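Local coordinates for putative ADP-Ribosyltransferase Scabin (Streptomyces scabiei 87.22, PDB 5EWY), which probably transfers ADP-ribose from NAD+ to DNA, acting as a mono-ADP-ribosyltransferase toxin of a plant-pathogenic bacterium, at residues V57-E60 with R61-P64; D79-G82 with P83-F87; G141-V145 with N146-G150; G165-T169 with E170-G174. One frame throughout, in Å; residues are numbered along the deposited sequence.

Contact 1 (V57-E60 with R61-P64)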
loop_
_atom_site.group_PDB
_atom_site.type_symbol
_atom_site.label_atom_id
_atom_site.label_comp_id
_atom_site.label_asym_id
_atom_site.label_seq_id
_atom_site.Cartn_x
_atom_site.Cartn_y
_atom_site.Cartn_z
ATOM N N VAL A 57 5.248 -8.564 -12.238
ATOM C CA VAL A 57 3.880 -8.121 -12.445
ATOM C C VAL A 57 3.728 -7.604 -13.866
ATOM O O VAL A 57 4.628 -6.958 -14.418
ATOM C CB VAL A 57 3.493 -7.059 -11.403
ATOM C CG1 VAL A 57 4.424 -5.832 -11.481
ATOM C CG2 VAL A 57 2.034 -6.669 -11.579
ATOM N N ASP A 58 2.578 -7.887 -14.464
ATOM C CA ASP A 58 2.299 -7.539 -15.852
ATOM C C ASP A 58 1.280 -6.405 -15.874
ATOM O O ASP A 58 0.071 -6.640 -15.785
ATOM C CB ASP A 58 1.786 -8.755 -16.612
ATOM C CG ASP A 58 1.490 -8.444 -18.063
ATOM O OD1 ASP A 58 1.760 -7.298 -18.487
ATOM O OD2 ASP A 58 1.002 -9.349 -18.776
ATOM N N VAL A 59 1.780 -5.178 -16.041
ATOM C CA VAL A 59 0.939 -3.983 -15.997
ATOM C C VAL A 59 -0.142 -4.024 -17.066
ATOM O O VAL A 59 -1.224 -3.453 -16.884
ATOM C CB VAL A 59 1.826 -2.728 -16.119
ATOM C CG1 VAL A 59 0.994 -1.484 -16.398
ATOM C CG2 VAL A 59 2.646 -2.541 -14.854
ATOM N N GLU A 60 0.124 -4.667 -18.200
ATOM C CA GLU A 60 -0.861 -4.674 -19.269
ATOM C C GLU A 60 -2.087 -5.507 -18.923
ATOM O O GLU A 60 -3.115 -5.377 -19.598
ATOM C CB GLU A 60 -0.218 -5.154 -20.574
ATOM C CG GLU A 60 0.779 -4.153 -21.150
ATOM C CD GLU A 60 1.487 -4.657 -22.398
ATOM O OE1 GLU A 60 1.124 -5.741 -22.903
ATOM O OE2 GLU A 60 2.412 -3.966 -22.874
ATOM N N ARG A 61 -2.009 -6.343 -17.892
ATOM C CA ARG A 61 -3.135 -7.168 -17.482
ATOM C C ARG A 61 -4.025 -6.496 -16.449
ATOM O O ARG A 61 -5.064 -7.058 -16.094
ATOM C CB ARG A 61 -2.631 -8.497 -16.921
ATOM C CG ARG A 61 -2.079 -9.419 -17.998
ATOM C CD ARG A 61 -1.450 -10.663 -17.403
ATOM N NE ARG A 61 -2.407 -11.457 -16.636
ATOM C CZ ARG A 61 -2.062 -12.422 -15.788
ATOM N NH1 ARG A 61 -0.779 -12.709 -15.588
ATOM N NH2 ARG A 61 -2.995 -13.091 -15.125
ATOM N N ILE A 62 -3.654 -5.314 -15.966
ATOM C CA ILE A 62 -4.494 -4.614 -15.005
ATOM C C ILE A 62 -5.789 -4.208 -15.687
ATOM O O ILE A 62 -5.780 -3.659 -16.797
ATOM C CB ILE A 62 -3.767 -3.384 -14.441
ATOM C CG1 ILE A 62 -2.510 -3.796 -13.679
ATOM C CG2 ILE A 62 -4.695 -2.591 -13.544
ATOM C CD1 ILE A 62 -1.582 -2.635 -13.390
ATOM N N THR A 63 -6.909 -4.488 -15.029
ATOM C CA THR A 63 -8.206 -4.027 -15.495
ATOM C C THR A 63 -8.966 -3.427 -14.325
ATOM O O THR A 63 -8.758 -3.828 -13.184
ATOM C CB THR A 63 -9.052 -5.166 -16.144
ATOM O OG1 THR A 63 -9.244 -6.248 -15.218
ATOM C CG2 THR A 63 -8.369 -5.695 -17.380
ATOM N N PRO A 64 -9.807 -2.420 -14.583
ATOM C CA PRO A 64 -9.872 -1.659 -15.826
ATOM C C PRO A 64 -8.621 -0.799 -15.973
ATOM O O PRO A 64 -7.719 -0.910 -15.141
ATOM C CB PRO A 64 -11.119 -0.790 -15.642
ATOM C CG PRO A 64 -11.266 -0.642 -14.194
ATOM C CD PRO A 64 -10.745 -1.904 -13.569
#

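Contact 2 (D79-G82 with P83-F87)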
loop_
_atom_site.group_PDB
_atom_site.type_symbol
_atom_site.label_atom_id
_atom_site.label_comp_id
_atom_site.label_asym_id
_atom_site.label_seq_id
_atom_site.Cartn_x
_atom_site.Cartn_y
_atom_site.Cartn_z
ATOM N N ASP A 79 -1.354 -4.595 8.623
ATOM C CA ASP A 79 -0.935 -5.956 8.308
ATOM C C ASP A 79 -0.631 -6.672 9.614
ATOM O O ASP A 79 -0.008 -6.108 10.515
ATOM C CB ASP A 79 0.289 -5.910 7.376
ATOM C CG ASP A 79 0.464 -7.158 6.549
ATOM O OD1 ASP A 79 0.251 -8.278 7.085
ATOM O OD2 ASP A 79 0.823 -7.031 5.350
ATOM N N SER A 80 -1.067 -7.926 9.707
ATOM C CA SER A 80 -0.720 -8.743 10.867
ATOM C C SER A 80 0.719 -9.242 10.809
ATOM O O SER A 80 1.255 -9.676 11.836
ATOM C CB SER A 80 -1.660 -9.944 10.962
ATOM O OG SER A 80 -1.659 -10.662 9.746
ATOM N N ARG A 81 1.345 -9.195 9.640
ATOM C CA ARG A 81 2.709 -9.674 9.511
ATOM C C ARG A 81 3.672 -8.701 10.150
ATOM O O ARG A 81 3.485 -7.493 10.060
ATOM C CB ARG A 81 3.040 -9.877 8.047
ATOM C CG ARG A 81 2.234 -11.067 7.503
ATOM C CD ARG A 81 2.428 -11.182 6.031
ATOM N NE ARG A 81 3.710 -11.809 5.752
ATOM C CZ ARG A 81 4.526 -11.449 4.772
ATOM N NH1 ARG A 81 4.203 -10.448 3.956
ATOM N NH2 ARG A 81 5.675 -12.091 4.608
ATOM N N GLY A 82 4.700 -9.231 10.786
ATOM C CA GLY A 82 5.538 -8.440 11.655
ATOM C C GLY A 82 6.670 -7.755 10.924
ATOM O O GLY A 82 7.074 -8.144 9.822
ATOM N N PRO A 83 7.210 -6.709 11.554
ATOM C CA PRO A 83 8.221 -5.887 10.876
ATOM C C PRO A 83 9.519 -6.603 10.591
ATOM O O PRO A 83 10.209 -6.241 9.635
ATOM C CB PRO A 83 8.429 -4.700 11.828
ATOM C CG PRO A 83 7.903 -5.137 13.128
ATOM C CD PRO A 83 6.834 -6.167 12.869
ATOM N N ALA A 84 9.894 -7.616 11.364
ATOM C CA ALA A 84 11.110 -8.327 11.000
ATOM C C ALA A 84 10.999 -8.885 9.587
ATOM O O ALA A 84 11.974 -8.882 8.827
ATOM C CB ALA A 84 11.413 -9.429 12.011
ATOM N N VAL A 85 9.800 -9.326 9.203
ATOM C CA VAL A 85 9.582 -9.902 7.884
ATOM C C VAL A 85 9.419 -8.805 6.840
ATOM O O VAL A 85 10.051 -8.838 5.777
ATOM C CB VAL A 85 8.334 -10.808 7.935
ATOM C CG1 VAL A 85 8.060 -11.396 6.559
ATOM C CG2 VAL A 85 8.493 -11.897 9.012
ATOM N N VAL A 86 8.558 -7.825 7.120
ATOM C CA VAL A 86 8.286 -6.770 6.149
ATOM C C VAL A 86 9.527 -5.923 5.882
ATOM O O VAL A 86 9.800 -5.558 4.739
ATOM C CB VAL A 86 7.110 -5.912 6.625
ATOM C CG1 VAL A 86 6.905 -4.703 5.715
ATOM C CG2 VAL A 86 5.839 -6.711 6.661
ATOM N N PHE A 87 10.308 -5.611 6.911
ATOM C CA PHE A 87 11.487 -4.795 6.645
ATOM C C PHE A 87 12.521 -5.567 5.834
ATOM O O PHE A 87 13.291 -4.963 5.088
ATOM C CB PHE A 87 12.104 -4.294 7.948
ATOM C CG PHE A 87 11.248 -3.318 8.706
ATOM C CD1 PHE A 87 10.093 -2.764 8.159
ATOM C CD2 PHE A 87 11.632 -2.923 9.978
ATOM C CE1 PHE A 87 9.306 -1.859 8.897
ATOM C CE2 PHE A 87 10.862 -2.015 10.694
ATOM C CZ PHE A 87 9.721 -1.486 10.159
#

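Contact 3 (G141-V145 with N146-G150)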
loop_
_atom_site.group_PDB
_atom_site.type_symbol
_atom_site.label_atom_id
_atom_site.label_comp_id
_atom_site.label_asym_id
_atom_site.label_seq_id
_atom_site.Cartn_x
_atom_site.Cartn_y
_atom_site.Cartn_z
ATOM N N GLY A 141 3.890 5.971 -7.045
ATOM C CA GLY A 141 2.981 5.238 -7.913
ATOM C C GLY A 141 1.828 4.583 -7.193
ATOM O O GLY A 141 1.249 5.139 -6.256
ATOM N N GLY A 142 1.488 3.380 -7.644
ATOM C CA GLY A 142 0.286 2.721 -7.147
ATOM C C GLY A 142 -0.938 3.103 -7.950
ATOM O O GLY A 142 -1.016 4.165 -8.565
ATOM N N VAL A 143 -1.882 2.176 -8.012
ATOM C CA VAL A 143 -3.149 2.408 -8.695
ATOM C C VAL A 143 -4.133 3.003 -7.692
ATOM O O VAL A 143 -4.439 2.387 -6.666
ATOM C CB VAL A 143 -3.702 1.103 -9.288
ATOM C CG1 VAL A 143 -5.024 1.378 -9.970
ATOM C CG2 VAL A 143 -2.703 0.466 -10.261
ATOM N N ASP A 144 -4.652 4.190 -7.988
ATOM C CA ASP A 144 -5.653 4.814 -7.130
ATOM C C ASP A 144 -6.987 4.126 -7.393
ATOM O O ASP A 144 -7.578 4.271 -8.466
ATOM C CB ASP A 144 -5.708 6.319 -7.388
ATOM C CG ASP A 144 -6.633 7.038 -6.430
ATOM O OD1 ASP A 144 -7.757 6.549 -6.216
ATOM O OD2 ASP A 144 -6.255 8.100 -5.888
ATOM N N VAL A 145 -7.456 3.351 -6.414
ATOM C CA VAL A 145 -8.598 2.478 -6.650
ATOM C C VAL A 145 -9.839 3.292 -6.985
ATOM O O VAL A 145 -10.537 3.007 -7.960
ATOM C CB VAL A 145 -8.826 1.542 -5.455
ATOM C CG1 VAL A 145 -10.201 0.830 -5.553
ATOM C CG2 VAL A 145 -7.741 0.497 -5.399
ATOM N N ASN A 146 -10.160 4.290 -6.163
ATOM C CA ASN A 146 -11.396 5.030 -6.399
ATOM C C ASN A 146 -11.347 5.837 -7.696
ATOM O O ASN A 146 -12.385 6.021 -8.343
ATOM C CB ASN A 146 -11.738 5.917 -5.210
ATOM C CG ASN A 146 -12.151 5.125 -4.001
ATOM O OD1 ASN A 146 -12.237 3.885 -4.037
ATOM N ND2 ASN A 146 -12.415 5.825 -2.912
ATOM N N LYS A 147 -10.164 6.302 -8.109
ATOM C CA LYS A 147 -10.065 6.981 -9.396
ATOM C C LYS A 147 -10.209 6.006 -10.554
ATOM O O LYS A 147 -10.618 6.405 -11.652
ATOM C CB LYS A 147 -8.732 7.723 -9.517
ATOM C CG LYS A 147 -8.612 8.932 -8.623
ATOM C CD LYS A 147 -7.312 9.677 -8.900
ATOM C CE LYS A 147 -7.070 10.798 -7.901
ATOM N NZ LYS A 147 -8.206 11.754 -7.861
ATOM N N THR A 148 -9.858 4.741 -10.335
ATOM C CA THR A 148 -9.910 3.705 -11.360
ATOM C C THR A 148 -11.276 3.047 -11.469
ATOM O O THR A 148 -11.743 2.817 -12.585
ATOM C CB THR A 148 -8.838 2.654 -11.046
ATOM O OG1 THR A 148 -7.562 3.302 -11.024
ATOM C CG2 THR A 148 -8.809 1.529 -12.066
ATOM N N ILE A 149 -11.935 2.747 -10.348
ATOM C CA ILE A 149 -13.230 2.066 -10.382
ATOM C C ILE A 149 -14.381 2.923 -9.870
ATOM O O ILE A 149 -15.521 2.436 -9.823
ATOM C CB ILE A 149 -13.201 0.694 -9.678
ATOM C CG1 ILE A 149 -13.063 0.852 -8.155
ATOM C CG2 ILE A 149 -12.094 -0.193 -10.283
ATOM C CD1 ILE A 149 -13.234 -0.451 -7.371
ATOM N N GLY A 150 -14.137 4.176 -9.507
ATOM C CA GLY A 150 -15.181 5.026 -8.971
ATOM C C GLY A 150 -15.175 5.055 -7.453
ATOM O O GLY A 150 -14.511 4.261 -6.780
HETATM O O HOH W 1 -8.676 5.371 -3.891
#

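Contact 4 (G165-T169 with E170-G174)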
loop_
_atom_site.group_PDB
_atom_site.type_symbol
_atom_site.label_atom_id
_atom_site.label_comp_id
_atom_site.label_asym_id
_atom_site.label_seq_id
_atom_site.Cartn_x
_atom_site.Cartn_y
_atom_site.Cartn_z
ATOM N N GLY A 165 2.676 -5.650 -8.040
ATOM C CA GLY A 165 4.000 -6.130 -7.734
ATOM C C GLY A 165 4.448 -5.819 -6.330
ATOM O O GLY A 165 5.586 -6.151 -5.973
ATOM N N GLY A 166 3.588 -5.212 -5.524
ATOM C CA GLY A 166 3.938 -4.876 -4.160
ATOM C C GLY A 166 4.908 -3.718 -4.064
ATOM O O GLY A 166 4.944 -2.830 -4.915
ATOM N N ILE A 167 5.657 -3.719 -2.963
ATOM C CA ILE A 167 6.394 -2.539 -2.503
ATOM C C ILE A 167 7.709 -2.997 -1.897
ATOM O O ILE A 167 7.716 -3.731 -0.897
ATOM C CB ILE A 167 5.598 -1.770 -1.438
ATOM C CG1 ILE A 167 4.176 -1.437 -1.919
ATOM C CG2 ILE A 167 6.353 -0.485 -1.038
ATOM C CD1 ILE A 167 3.297 -0.929 -0.810
ATOM N N ARG A 168 8.825 -2.526 -2.463
ATOM C CA ARG A 168 10.141 -2.854 -1.931
ATOM C C ARG A 168 10.339 -2.237 -0.552
ATOM O O ARG A 168 9.776 -1.190 -0.226
ATOM C CB ARG A 168 11.240 -2.332 -2.867
ATOM C CG ARG A 168 11.337 -3.087 -4.179
ATOM C CD ARG A 168 12.698 -2.911 -4.830
ATOM N NE ARG A 168 12.914 -1.548 -5.310
ATOM C CZ ARG A 168 12.353 -1.037 -6.403
ATOM N NH1 ARG A 168 11.518 -1.768 -7.132
ATOM N NH2 ARG A 168 12.619 0.212 -6.766
ATOM N N THR A 169 11.222 -2.858 0.232
ATOM C CA THR A 169 11.428 -2.406 1.605
ATOM C C THR A 169 11.963 -0.973 1.669
ATOM O O THR A 169 11.652 -0.255 2.629
ATOM C CB THR A 169 12.363 -3.361 2.357
ATOM O OG1 THR A 169 12.517 -2.901 3.708
ATOM C CG2 THR A 169 13.737 -3.454 1.680
ATOM N N GLU A 170 12.703 -0.521 0.651
ATOM C CA GLU A 170 13.244 0.844 0.686
ATOM C C GLU A 170 12.132 1.887 0.746
ATOM O O GLU A 170 12.416 3.058 1.042
ATOM C CB GLU A 170 14.167 1.108 -0.511
ATOM C CG GLU A 170 13.475 1.160 -1.861
ATOM C CD GLU A 170 14.436 1.230 -3.020
ATOM O OE1 GLU A 170 15.012 2.320 -3.255
ATOM O OE2 GLU A 170 14.608 0.186 -3.691
ATOM N N PHE A 171 10.905 1.513 0.413
ATOM C CA PHE A 171 9.772 2.438 0.433
ATOM C C PHE A 171 8.884 2.277 1.651
ATOM O O PHE A 171 7.838 2.936 1.740
ATOM C CB PHE A 171 8.938 2.304 -0.846
ATOM C CG PHE A 171 9.734 2.485 -2.089
ATOM C CD1 PHE A 171 10.280 3.723 -2.420
ATOM C CD2 PHE A 171 9.993 1.412 -2.926
ATOM C CE1 PHE A 171 11.034 3.882 -3.557
ATOM C CE2 PHE A 171 10.747 1.577 -4.066
ATOM C CZ PHE A 171 11.257 2.806 -4.387
ATOM N N VAL A 172 9.262 1.412 2.584
ATOM C CA VAL A 172 8.534 1.237 3.837
ATOM C C VAL A 172 9.258 2.071 4.890
ATOM O O VAL A 172 10.410 1.794 5.240
ATOM C CB VAL A 172 8.442 -0.239 4.237
ATOM C CG1 VAL A 172 7.742 -0.359 5.582
ATOM C CG2 VAL A 172 7.690 -1.015 3.158
ATOM N N ILE A 173 8.580 3.105 5.398
ATOM C CA ILE A 173 9.193 3.999 6.378
ATOM C C ILE A 173 9.416 3.280 7.696
ATOM O O ILE A 173 10.476 3.385 8.316
ATOM C CB ILE A 173 8.313 5.232 6.626
ATOM C CG1 ILE A 173 8.006 6.006 5.351
ATOM C CG2 ILE A 173 9.000 6.115 7.635
ATOM C CD1 ILE A 173 6.828 6.935 5.530
ATOM N N GLY A 174 8.394 2.572 8.164
ATOM C CA GLY A 174 8.381 2.050 9.521
ATOM C C GLY A 174 6.998 1.546 9.858
ATOM O O GLY A 174 6.164 1.372 8.971
#

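Contact 1 (V57-E60 with R61-P64)
D58 and R61 carry opposite charges, three residues apart on one turn, yet the carboxylate lies against the methylenes of the arginine and not against its guanidinium. OD2 of D58 comes within 3.1 Å of CD of R61, whereas NE of R61 stays 4.5 Å from the same oxygen, beyond a salt bridge. The two side chains cross at about a right angle, and the planes of carboxylate and guanidinium are turned 69° apart. A bend at chi3 of R61 (61°) helps carry the guanidinium past the aspartate, and NH1 of R61 finds the carbonyl oxygen of I97 instead.

The other carboxylate oxygen serves the backbone. With its carboxyl carbon anti to its own N (chi1 -180°), D58 folds OD1 back to accept from E60 N at 3.1 Å, forming an Asx turn in which the N-H arrives from well above the carboxylate plane. The short 3-10 segment is then held by R61 N bonding to D58 O at 3.0 Å and I62 N to V59 O at 3.2 Å. On the inner flank V59 and I62 lie side by side, CG1 of V59 being 4.1 Å from CD1 of I62; beyond them W68 and V49 meet V59, and P164 of strand 160-164 meets I62.

The aspartate thus divides its work, one oxygen fixing the turn and the other lying along a hydrocarbon chain. Any attraction to R61 is probably diffuse, and the arginine's hydrogen bonding ties this surface loop to the segment around I97.

Contact 2 (D79-G82 with P83-F87)
R81 and G82 make the junction with helix 83-89, but the approach is prepared at D79. Its OD1 accepts from R81 N at 2.9 Å, an Asx turn with a nearly straight bond (168°) whose donor sits above the carboxylate plane. The other oxygen of D79 pairs with NE of R77, a residue of the inhibitor pocket, so a single carboxylate shapes the bend and probably helps to position a pocket arginine.

R81 next sends its side chain toward the first helical turn. Bent at chi3 (78°), it brings NH2 to 3.2 Å from CG1 of V85, the two side chains crossing at about a right angle. This is a van der Waals touch of a methyl on the guanidinium nitrogen; the polar partner of NH2 is OE1 of Q89, further along the helix. The carbonyl of R81 meanwhile receives the hydroxyl of Y135.

G82 occupies the N-cap position and offers backbone alone. Its carbonyl oxygen accepts from V86 N at 3.1 Å, the donor lying in the carbonyl plane, and more weakly from V85 N. P83 follows in the first turn, where its lack of an N-H costs no helical bond. One turn on, its CB rests over one face of the F87 ring, 3.8 Å above the plane and toward the rim, while F87 N bonds to P83 O.

The whole is a strand-loop-helix connection, the helix having proline in its first position after the N-cap. Its place just after strand 75-79, which bears R77, is consistent with the first strand and arginine of R-S-E class ADP-ribosyltransferase toxins.

Contact 3 (G141-V145 with N146-G150)
T148 is locked tightly onto D144 at the start of helix 145-149, whereas K147 and the backbone N of N146 face a looser, hydrated side. On the tight side D144 O takes two donors, T148 OG1 at 2.7 Å and T148 N at 3.0 Å, the hydroxyl coming from above the carbonyl plane. The same hydroxyl oxygen accepts from V67 N and lies 3.4 Å from CG1 of V143. V145 and I149 point the same way, with CG1 of V145 3.8 Å from CD1 of I149. Helix 103-108 packs on this flank through I103 and V107.

The other side is arranged round the carboxylate of D144, the N-cap. Its OD1 receives K147 N at 3.1 Å from above the carboxylate plane, and also a bridging water that accepts from N146 N; H153 and A156 hold the N146 amide. K147 lays its chain across the carboxylate, CE 3.5 Å from OD2 of D144, then bends at chi4 (-56°), with NZ still 4.6 Å from OD2. That oxygen has a firmer partner in the hydroxyl of Y120.

A buried carboxylate thus satisfied by a helix N-terminus, a water and a phenol is probably ionised, with the nearby lysine adding only diffuse support.

Contact 4 (G165-T169 with E170-G174)
The guanidinium of R168 stands steeply to both the carboxylate of E170 and the ring of F171, which are themselves nearly parallel. The arginine and glutamate side chains run side by side, and NE of R168 donates to OE2 of E170 at 2.9 Å, a salt bridge that is almost straight (176°). The oxygen lies in the guanidinium plane, yet the donor meets it from above the carboxylate plane, the two planes being 71° apart. F171 runs alongside R168, and the edge of its ring sits over one face of the guanidinium, CE2 being 3.6 Å from NH2 of R168. CG of E170 in turn lies 3.5 Å above the centre of the F171 ring, placed there by a chi1 of 68°, and W199 meets the ring edge-to-face.

The backbone closes the turn, F171 N bonding to R168 O and V172 N to T169 O. Beneath, CG2 of I167 is 3.8 Å from CB of F171.

NH1 of R168 also bonds to the carbonyls of H50 and A52, tying the turn to that segment and probably helping to hold it. Since OE1 of E170 lies near OE1 of E197, the positive guanidinium probably offsets some of their repulsion.

Overall arrangement
Contacts 1 and 3 form one neighbourhood and contacts 2 and 4 another. Contact 1 reaches contact 3 through P64, whose CG lies 3.8 Å from T148 O, and their centres are about 13 Å apart. On the other flank OG1 of T169 in contact 4 probably hydrogen-bonds to F87 O of contact 2 at 2.6 Å. V57 CB of contact 1 packs 3.7 Å from G165 N, so contact 4 also joins the two groups. Contacts 2 and 3 lie on opposite sides of the chain's centre, about 25 Å between centres, yet the side chains of R81 and V145 are each about 7 Å from the bound inhibitor, placing both contacts near its pocket.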